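Local coordinates for protein histidine acid phosphatase (Hafnia alvei, PDB 4ARU) that belongs to branch 2 of the histidine phosphatase superfamily, an alpha/beta enzyme family, and carries a bound potassium ion in this crystal form, at residues V350-V355 with V377-P382; L282-T287 with C393-F398; S58-F63 with V355-A360. All coordinates share one frame; numbering follows the deposited sequence.

Contact 1: residues V350-V355 with V377-P382; sequences VSVNMV and VRLNIP. With K (potassium ion), chain E.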
loop_
_atom_site.group_PDB
_atom_site.type_symbol
_atom_site.label_atom_id
_atom_site.label_comp_id
_atom_site.label_asym_id
_atom_site.label_seq_id
_atom_site.Cartn_x
_atom_site.Cartn_y
_atom_site.Cartn_z
ATOM N N VAL A 350 8.524 -8.240 17.368
ATOM C CA VAL A 350 8.218 -7.766 16.023
ATOM C C VAL A 350 8.541 -6.289 15.946
ATOM O O VAL A 350 8.154 -5.515 16.858
ATOM C CB VAL A 350 6.712 -7.963 15.657
ATOM C CG1 VAL A 350 6.394 -7.427 14.245
ATOM C CG2 VAL A 350 6.251 -9.408 15.839
ATOM N N SER A 351 9.279 -5.881 14.934
ATOM C CA SER A 351 9.446 -4.485 14.543
ATOM C C SER A 351 8.701 -4.258 13.219
ATOM O O SER A 351 8.618 -5.181 12.395
ATOM C CB SER A 351 10.932 -4.192 14.333
ATOM O OG SER A 351 11.188 -2.804 14.274
ATOM N N VAL A 352 8.217 -3.052 13.000
ATOM C CA VAL A 352 7.549 -2.735 11.726
ATOM C C VAL A 352 8.085 -1.431 11.180
ATOM O O VAL A 352 8.138 -0.438 11.875
ATOM C CB VAL A 352 6.008 -2.670 11.841
ATOM C CG1 VAL A 352 5.364 -2.761 10.482
ATOM C CG2 VAL A 352 5.450 -3.710 12.735
ATOM N N ASN A 353 8.496 -1.455 9.920
ATOM C CA ASN A 353 8.922 -0.244 9.220
ATOM C C ASN A 353 8.162 -0.076 7.926
ATOM O O ASN A 353 7.824 -1.058 7.281
ATOM C CB ASN A 353 10.411 -0.282 8.864
ATOM C CG ASN A 353 11.315 -0.076 10.083
ATOM O OD1 ASN A 353 11.402 -0.954 10.918
ATOM N ND2 ASN A 353 11.980 1.071 10.163
ATOM N N MET A 354 7.927 1.162 7.545
ATOM C CA MET A 354 7.474 1.476 6.194
ATOM C C MET A 354 8.701 1.805 5.389
ATOM O O MET A 354 9.353 2.786 5.687
ATOM C CB MET A 354 6.490 2.649 6.172
ATOM C CG MET A 354 5.764 2.834 4.866
ATOM S SD MET A 354 4.629 1.427 4.480
ATOM C CE MET A 354 4.328 2.108 2.847
ATOM N N VAL A 355 8.971 1.012 4.353
ATOM C CA VAL A 355 10.193 1.192 3.541
ATOM C C VAL A 355 9.764 1.569 2.130
ATOM O O VAL A 355 8.808 0.992 1.599
ATOM C CB VAL A 355 11.019 -0.106 3.535
ATOM C CG1 VAL A 355 12.287 0.022 2.684
ATOM C CG2 VAL A 355 11.411 -0.476 4.961
ATOM N N VAL A 377 10.641 4.377 7.774
ATOM C CA VAL A 377 10.060 4.969 8.972
ATOM C C VAL A 377 9.726 3.830 9.921
ATOM O O VAL A 377 8.979 2.918 9.561
ATOM C CB VAL A 377 8.803 5.783 8.641
ATOM C CG1 VAL A 377 8.132 6.283 9.908
ATOM C CG2 VAL A 377 9.184 6.968 7.768
ATOM N N ARG A 378 10.253 3.880 11.132
ATOM C CA ARG A 378 9.953 2.899 12.145
ATOM C C ARG A 378 8.585 3.236 12.744
ATOM O O ARG A 378 8.324 4.385 13.103
ATOM C CB ARG A 378 11.025 2.939 13.233
ATOM C CG ARG A 378 11.116 1.637 14.003
ATOM C CD ARG A 378 12.467 1.469 14.680
ATOM N NE ARG A 378 12.736 2.546 15.617
ATOM C CZ ARG A 378 13.900 2.770 16.237
ATOM N NH1 ARG A 378 14.953 1.988 16.021
ATOM N NH2 ARG A 378 14.007 3.777 17.099
ATOM N N LEU A 379 7.729 2.248 12.877
ATOM C CA LEU A 379 6.348 2.453 13.304
ATOM C C LEU A 379 6.037 2.082 14.736
ATOM O O LEU A 379 6.422 1.028 15.275
ATOM C CB LEU A 379 5.403 1.661 12.378
ATOM C CG LEU A 379 5.581 2.003 10.892
ATOM C CD1 LEU A 379 4.645 1.130 10.039
ATOM C CD2 LEU A 379 5.276 3.451 10.614
ATOM N N ASN A 380 5.226 2.943 15.326
ATOM C CA ASN A 380 4.623 2.736 16.611
ATOM C C ASN A 380 3.345 1.948 16.445
ATOM O O ASN A 380 2.551 2.226 15.546
ATOM C CB ASN A 380 4.273 4.078 17.252
ATOM C CG ASN A 380 3.638 3.917 18.616
ATOM O OD1 ASN A 380 4.178 3.226 19.455
ATOM N ND2 ASN A 380 2.510 4.586 18.853
ATOM N N ILE A 381 3.154 0.958 17.283
ATOM C CA ILE A 381 1.893 0.223 17.392
ATOM C C ILE A 381 1.223 0.662 18.686
ATOM O O ILE A 381 1.680 0.296 19.765
ATOM C CB ILE A 381 2.087 -1.312 17.369
ATOM C CG1 ILE A 381 2.827 -1.772 16.109
ATOM C CG2 ILE A 381 0.735 -2.023 17.580
ATOM C CD1 ILE A 381 3.308 -3.201 16.211
ATOM N N PRO A 382 0.180 1.486 18.600
ATOM C CA PRO A 382 -0.286 2.092 19.857
ATOM C C PRO A 382 -0.818 1.110 20.867
ATOM O O PRO A 382 -0.637 1.318 22.079
ATOM C CB PRO A 382 -1.365 3.085 19.399
ATOM C CG PRO A 382 -1.067 3.353 18.001
ATOM C CD PRO A 382 -0.428 2.132 17.422
HETATM K K K E . 3.628 1.451 21.327
HETATM O O HOH W 1 8.396 -1.077 15.013
HETATM O O HOH W 2 1.724 2.515 22.966
HETATM O O HOH W 3 5.429 2.602 23.006
#

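Contact 2: residues L282-T287 with C393-F398; sequences LGSNIT and CPLSTF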
loop_
_atom_site.group_PDB
_atom_site.type_symbol
_atom_site.label_atom_id
_atom_site.label_comp_id
_atom_site.label_asym_id
_atom_site.label_seq_id
_atom_site.Cartn_x
_atom_site.Cartn_y
_atom_site.Cartn_z
ATOM N N LEU A 282 5.222 -14.649 11.286
ATOM C CA LEU A 282 6.136 -14.094 12.289
ATOM C C LEU A 282 6.278 -14.973 13.506
ATOM O O LEU A 282 7.128 -14.709 14.364
ATOM C CB LEU A 282 5.683 -12.696 12.694
ATOM C CG LEU A 282 5.739 -11.624 11.628
ATOM C CD1 LEU A 282 4.923 -10.393 12.010
ATOM C CD2 LEU A 282 7.165 -11.197 11.356
ATOM N N GLY A 283 5.419 -15.980 13.600
ATOM C CA GLY A 283 5.495 -16.969 14.677
ATOM C C GLY A 283 4.305 -17.026 15.637
ATOM O O GLY A 283 4.360 -17.787 16.596
ATOM N N SER A 284 3.231 -16.276 15.377
ATOM C CA SER A 284 2.042 -16.362 16.210
ATOM C C SER A 284 1.428 -17.724 16.104
ATOM O O SER A 284 1.362 -18.288 15.011
ATOM C CB SER A 284 0.991 -15.322 15.833
ATOM O OG SER A 284 1.522 -14.022 15.811
ATOM N N ASN A 285 0.996 -18.250 17.258
ATOM C CA ASN A 285 0.491 -19.618 17.376
ATOM C C ASN A 285 -0.989 -19.663 17.039
ATOM O O ASN A 285 -1.849 -19.823 17.920
ATOM C CB ASN A 285 0.732 -20.216 18.771
ATOM C CG ASN A 285 0.343 -21.684 18.835
ATOM O OD1 ASN A 285 0.548 -22.434 17.872
ATOM N ND2 ASN A 285 -0.218 -22.110 19.967
ATOM N N ILE A 286 -1.267 -19.494 15.756
ATOM C CA ILE A 286 -2.619 -19.395 15.264
ATOM C C ILE A 286 -2.827 -20.231 14.016
ATOM O O ILE A 286 -1.875 -20.674 13.357
ATOM C CB ILE A 286 -3.001 -17.928 14.972
ATOM C CG1 ILE A 286 -2.057 -17.289 13.954
ATOM C CG2 ILE A 286 -2.976 -17.121 16.253
ATOM C CD1 ILE A 286 -2.380 -15.844 13.721
ATOM N N THR A 287 -4.098 -20.405 13.684
ATOM C CA THR A 287 -4.514 -21.085 12.475
ATOM C C THR A 287 -4.565 -20.071 11.341
ATOM O O THR A 287 -5.167 -19.008 11.466
ATOM C CB THR A 287 -5.899 -21.733 12.715
ATOM O OG1 THR A 287 -5.804 -22.743 13.734
ATOM C CG2 THR A 287 -6.464 -22.306 11.408
ATOM N N CYS A 393 8.148 -4.702 19.546
ATOM C CA CYS A 393 6.931 -5.127 20.194
ATOM C C CYS A 393 7.062 -6.603 20.551
ATOM O O CYS A 393 7.221 -7.402 19.643
ATOM C CB CYS A 393 5.766 -4.940 19.201
ATOM S SG CYS A 393 4.154 -5.446 19.846
ATOM N N PRO A 394 6.951 -7.008 21.820
ATOM C CA PRO A 394 6.987 -8.453 22.120
ATOM C C PRO A 394 6.008 -9.244 21.244
ATOM O O PRO A 394 4.881 -8.821 21.049
ATOM C CB PRO A 394 6.546 -8.572 23.571
ATOM C CG PRO A 394 6.688 -7.236 24.158
ATOM C CD PRO A 394 6.627 -6.226 23.048
ATOM N N LEU A 395 6.466 -10.333 20.639
ATOM C CA LEU A 395 5.602 -11.104 19.752
ATOM C C LEU A 395 4.339 -11.558 20.493
ATOM O O LEU A 395 3.250 -11.550 19.913
ATOM C CB LEU A 395 6.338 -12.336 19.205
ATOM C CG LEU A 395 5.466 -13.265 18.344
ATOM C CD1 LEU A 395 4.947 -12.544 17.124
ATOM C CD2 LEU A 395 6.256 -14.488 17.948
ATOM N N SER A 396 4.468 -11.926 21.765
ATOM C CA SER A 396 3.326 -12.388 22.541
ATOM C C SER A 396 2.277 -11.277 22.620
ATOM O O SER A 396 1.074 -11.534 22.532
ATOM C CB SER A 396 3.808 -12.838 23.910
ATOM O OG SER A 396 4.635 -11.870 24.571
ATOM N N THR A 397 2.699 -10.031 22.722
ATOM C CA THR A 397 1.754 -8.927 22.697
ATOM C C THR A 397 1.203 -8.688 21.292
ATOM O O THR A 397 -0.006 -8.487 21.102
ATOM C CB THR A 397 2.388 -7.626 23.257
ATOM O OG1 THR A 397 2.839 -7.883 24.564
ATOM C CG2 THR A 397 1.364 -6.471 23.196
ATOM N N PHE A 398 2.067 -8.671 20.284
ATOM C CA PHE A 398 1.657 -8.482 18.890
ATOM C C PHE A 398 0.566 -9.494 18.550
ATOM O O PHE A 398 -0.468 -9.112 17.950
ATOM C CB PHE A 398 2.859 -8.675 17.978
ATOM C CG PHE A 398 2.556 -8.455 16.518
ATOM C CD1 PHE A 398 2.568 -7.168 15.978
ATOM C CD2 PHE A 398 2.297 -9.520 15.671
ATOM C CE1 PHE A 398 2.283 -6.941 14.665
ATOM C CE2 PHE A 398 1.983 -9.302 14.358
ATOM C CZ PHE A 398 2.011 -8.028 13.841
#

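Contact 3: residues S58-F63 with V355-A360; sequences SLMGGF and VYQTLA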
loop_
_atom_site.group_PDB
_atom_site.type_symbol
_atom_site.label_atom_id
_atom_site.label_comp_id
_atom_site.label_asym_id
_atom_site.label_seq_id
_atom_site.Cartn_x
_atom_site.Cartn_y
_atom_site.Cartn_z
ATOM N N SER A 58 12.807 -3.601 -8.875
ATOM C CA SER A 58 14.084 -4.324 -8.769
ATOM C C SER A 58 15.113 -3.529 -7.957
ATOM O O SER A 58 15.885 -4.132 -7.222
ATOM C CB SER A 58 14.635 -4.687 -10.145
ATOM O OG SER A 58 15.247 -3.584 -10.781
ATOM N N LEU A 59 15.079 -2.190 -8.055
ATOM C CA LEU A 59 16.013 -1.371 -7.251
ATOM C C LEU A 59 15.695 -1.610 -5.753
ATOM O O LEU A 59 16.619 -1.753 -4.925
ATOM C CB LEU A 59 15.943 0.134 -7.616
ATOM C CG LEU A 59 16.427 0.476 -9.001
ATOM C CD1 LEU A 59 16.251 1.986 -9.237
ATOM C CD2 LEU A 59 17.875 0.075 -9.244
ATOM N N MET A 60 14.429 -1.639 -5.384
ATOM C CA MET A 60 14.025 -2.002 -4.017
ATOM C C MET A 60 14.502 -3.401 -3.631
ATOM O O MET A 60 15.011 -3.593 -2.525
ATOM C CB MET A 60 12.516 -1.874 -3.803
ATOM C CG MET A 60 12.033 -0.439 -3.816
ATOM S SD MET A 60 12.420 0.438 -2.287
ATOM C CE MET A 60 11.188 -0.196 -1.148
ATOM N N GLY A 61 14.347 -4.371 -4.535
ATOM C CA GLY A 61 14.858 -5.732 -4.277
ATOM C C GLY A 61 16.335 -5.713 -3.933
ATOM O O GLY A 61 16.765 -6.409 -3.014
ATOM N N GLY A 62 17.120 -4.967 -4.693
ATOM C CA GLY A 62 18.569 -4.804 -4.439
ATOM C C GLY A 62 18.821 -4.186 -3.079
ATOM O O GLY A 62 19.774 -4.567 -2.409
ATOM N N PHE A 63 18.006 -3.227 -2.688
ATOM C CA PHE A 63 18.168 -2.611 -1.369
ATOM C C PHE A 63 17.873 -3.634 -0.274
ATOM O O PHE A 63 18.641 -3.774 0.694
ATOM C CB PHE A 63 17.243 -1.408 -1.221
ATOM C CG PHE A 63 17.317 -0.793 0.156
ATOM C CD1 PHE A 63 18.461 -0.099 0.549
ATOM C CD2 PHE A 63 16.305 -1.008 1.079
ATOM C CE1 PHE A 63 18.559 0.443 1.840
ATOM C CE2 PHE A 63 16.398 -0.486 2.361
ATOM C CZ PHE A 63 17.536 0.237 2.727
ATOM N N VAL A 355 8.971 1.012 4.353
ATOM C CA VAL A 355 10.193 1.192 3.541
ATOM C C VAL A 355 9.764 1.569 2.130
ATOM O O VAL A 355 8.808 0.992 1.599
ATOM C CB VAL A 355 11.019 -0.106 3.535
ATOM C CG1 VAL A 355 12.287 0.022 2.684
ATOM C CG2 VAL A 355 11.411 -0.476 4.961
ATOM N N TYR A 356 10.395 2.579 1.575
ATOM C CA TYR A 356 9.891 3.239 0.358
ATOM C C TYR A 356 10.922 4.056 -0.355
ATOM O O TYR A 356 11.923 4.445 0.224
ATOM C CB TYR A 356 8.715 4.141 0.747
ATOM C CG TYR A 356 9.184 5.298 1.597
ATOM C CD1 TYR A 356 9.443 5.149 2.952
ATOM C CD2 TYR A 356 9.444 6.573 1.032
ATOM C CE1 TYR A 356 9.856 6.204 3.722
ATOM C CE2 TYR A 356 9.913 7.609 1.784
ATOM C CZ TYR A 356 10.154 7.405 3.144
ATOM O OH TYR A 356 10.633 8.436 3.895
ATOM N N GLN A 357 10.655 4.288 -1.637
ATOM C CA GLN A 357 11.359 5.271 -2.398
ATOM C C GLN A 357 10.700 6.640 -2.235
ATOM O O GLN A 357 9.474 6.771 -2.352
ATOM C CB GLN A 357 11.379 4.877 -3.860
ATOM C CG GLN A 357 12.358 3.742 -4.143
ATOM C CD GLN A 357 11.874 2.770 -5.198
ATOM O OE1 GLN A 357 10.779 2.189 -5.070
ATOM N NE2 GLN A 357 12.742 2.460 -6.137
ATOM N N THR A 358 11.529 7.634 -1.987
ATOM C CA THR A 358 11.082 9.020 -2.034
ATOM C C THR A 358 10.589 9.366 -3.412
ATOM O O THR A 358 10.847 8.671 -4.404
ATOM C CB THR A 358 12.165 10.017 -1.627
ATOM O OG1 THR A 358 13.190 10.040 -2.625
ATOM C CG2 THR A 358 12.762 9.725 -0.287
ATOM N N LEU A 359 9.837 10.444 -3.512
ATOM C CA LEU A 359 9.372 10.897 -4.800
ATOM C C LEU A 359 10.534 11.138 -5.782
ATOM O O LEU A 359 10.450 10.737 -6.957
ATOM C CB LEU A 359 8.476 12.157 -4.681
ATOM C CG LEU A 359 7.631 12.476 -5.931
ATOM C CD1 LEU A 359 6.769 11.322 -6.412
ATOM C CD2 LEU A 359 6.810 13.747 -5.630
ATOM N N ALA A 360 11.611 11.721 -5.261
ATOM C CA ALA A 360 12.832 11.950 -6.046
ATOM C C ALA A 360 13.494 10.620 -6.460
ATOM O O ALA A 360 13.988 10.495 -7.588
ATOM C CB ALA A 360 13.823 12.769 -5.264
#

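Contact 1: residues V350-V355 with V377-P382
Asn353 and Arg378 lie side by side and point the same way from one face of an antiparallel sheet. They form a non-hydrogen-bonded pair, with CA atoms 4.4 Å apart. Asn353 CG is anti to its carbonyl carbon and beside the backbone N (chi1 -74°), which sets Asn353 CG 3.9 Å from Arg378 CA. The amide lies against the start of the arginine chain, with Asn353 ND2 3.4 Å from Arg378 CA. Met354 and Val377 form the next, hydrogen-bonded pair on the other face. Met354 N donates to Val377 O and Val377 N to Met354 O. Leu379 N continues the pairing to Val352 O at 2.9 Å, nearly along the C=O axis. Leu379 CD1 reaches Val352 CG1 at 4.0 Å, and the two side chains cross obliquely. Ile381 meets the other branch of Val352 at about a right angle, CD1 to CG2 at 4.1 Å. A water accepts from Val352 N and probably donates to Leu379 O, bridging the chains where they diverge. Beyond it, Asn380 OD1 at 2.6 Å and Ile381 O at 2.8 Å bind the potassium ion. Cys384 and Gln387 complete the protein part of that site. Strand 348-356 runs between strands 335-342 and 375-378, and strand 393-394 pairs with it further along, at Val350. Helix 395-405 packs on Ile381 through Phe398 and Leu401, while Arg67 of helix 51-70 touches Asn353.

Contact 2: residues L282-T287 with C393-F398
Gly283 is the first residue to leave helical angles after helix 264-282, in a Schellman motif, and the turn that follows passes the first turn of helix 395-405, with CA of Ser284 7.3 Å from CA of Leu395. Gly283 has a positive phi of 117°, a conformation in which a CB would press on the carbonyl O of Leu282. The packing joins a helix C-terminus to a helix N-terminus, where Pro394 holds the N-cap position. Leu395 reaches across with both methyls. Its CG is anti to the backbone N (chi1 176°), which carries the branch toward the turn. Leu395 CD2 lies 3.7 Å from Leu282 O and 3.9 Å from Gly283 C. Leu395 CD1 lies 4.0 Å from Ser284 OG. That hydroxyl has a polar partner in Ser399 OG, one turn further along the second helix. Leu282 O is hydrogen-bonded to Arg340 of strand 335-342, so a buried carbonyl at the helix end is satisfied beside the leucine methyl. Val350 touches Leu282, Leu395 and Phe398, placing the contact against strand 348-356. Cys393 is tied to Cys384 by a disulfide just before the second helix. No hydrogen bond joins the two segments directly. Leu282 and Phe398 side chains cross at about a right angle, and Leu282 CD1 meets the ring at CE2, 3.9 Å away, with CZ at 4.2 Å.

Contact 3: residues S58-F63 with V355-A360
Met60 and Gln357 run alongside one another in opposite senses where helix 51-70 packs beside the end of strand 348-356. In the conformer given, Met60 CG comes within 3.2 Å of Gln357 OE1. The sulfur lies alongside the same amide, with Met60 SD 3.8 Å from Gln357 CD. The methionine chain bends at chi2 (-76°) and again at chi3 (-77°). The second bend places Met60 CE against the strand, 3.8 Å from Val355 O and 4.0 Å from Val355 CG1. The same valine methyl also meets the Phe63 ring, with Val355 CG1 4.2 Å from Phe63 CE2. Phe63 stands one helical turn beyond Met60, so both side chains fall on the same helix face and reach one valine branch. That branch, CG1 of Val355, is anti to its backbone N (chi1 179°), which turns it to both Met60 CE and Phe63 CE2. In the next shell, Gln357 NE2 is hydrogen-bonded to Leu56 O of helix 51-70. This bond holds the amide beside Met60 and ties it to the helix backbone. Gln357 O accepts from Gln326 NE2. Tyr356 points the other way from the strand, and its hydroxyl is bonded to Pro324 O. Thr358 then caps helix 359-363. Helix 51-70 thus packs over the end of strand 348-356: Val355 pairs with Ala335 of strand 335-342, Leu368 touches Met60, Pro373 touches Phe63, and Leu359 packs on Leu225 and His228 of helix 213-229.

Overall arrangement
From the N terminus, helix 51-70 comes first and meets its partner in contact 3 after 291 intervening residues, which closes the longest loop. The end of helix 264-282 follows, and contact 2 closes its loop at 393-398. Strand 348-356 then enters both contact 1 and contact 3, which share Val355. Contact 1 closes a short loop and is nested inside that of contact 2. Contact 3 crosses both. Contacts 1 and 2 touch through Val350, whose N lies 2.8 Å from Cys393 O. Contacts 2 and 3 do not touch, their centres lying about 28 Å apart. Together they tie three helices to one mixed sheet.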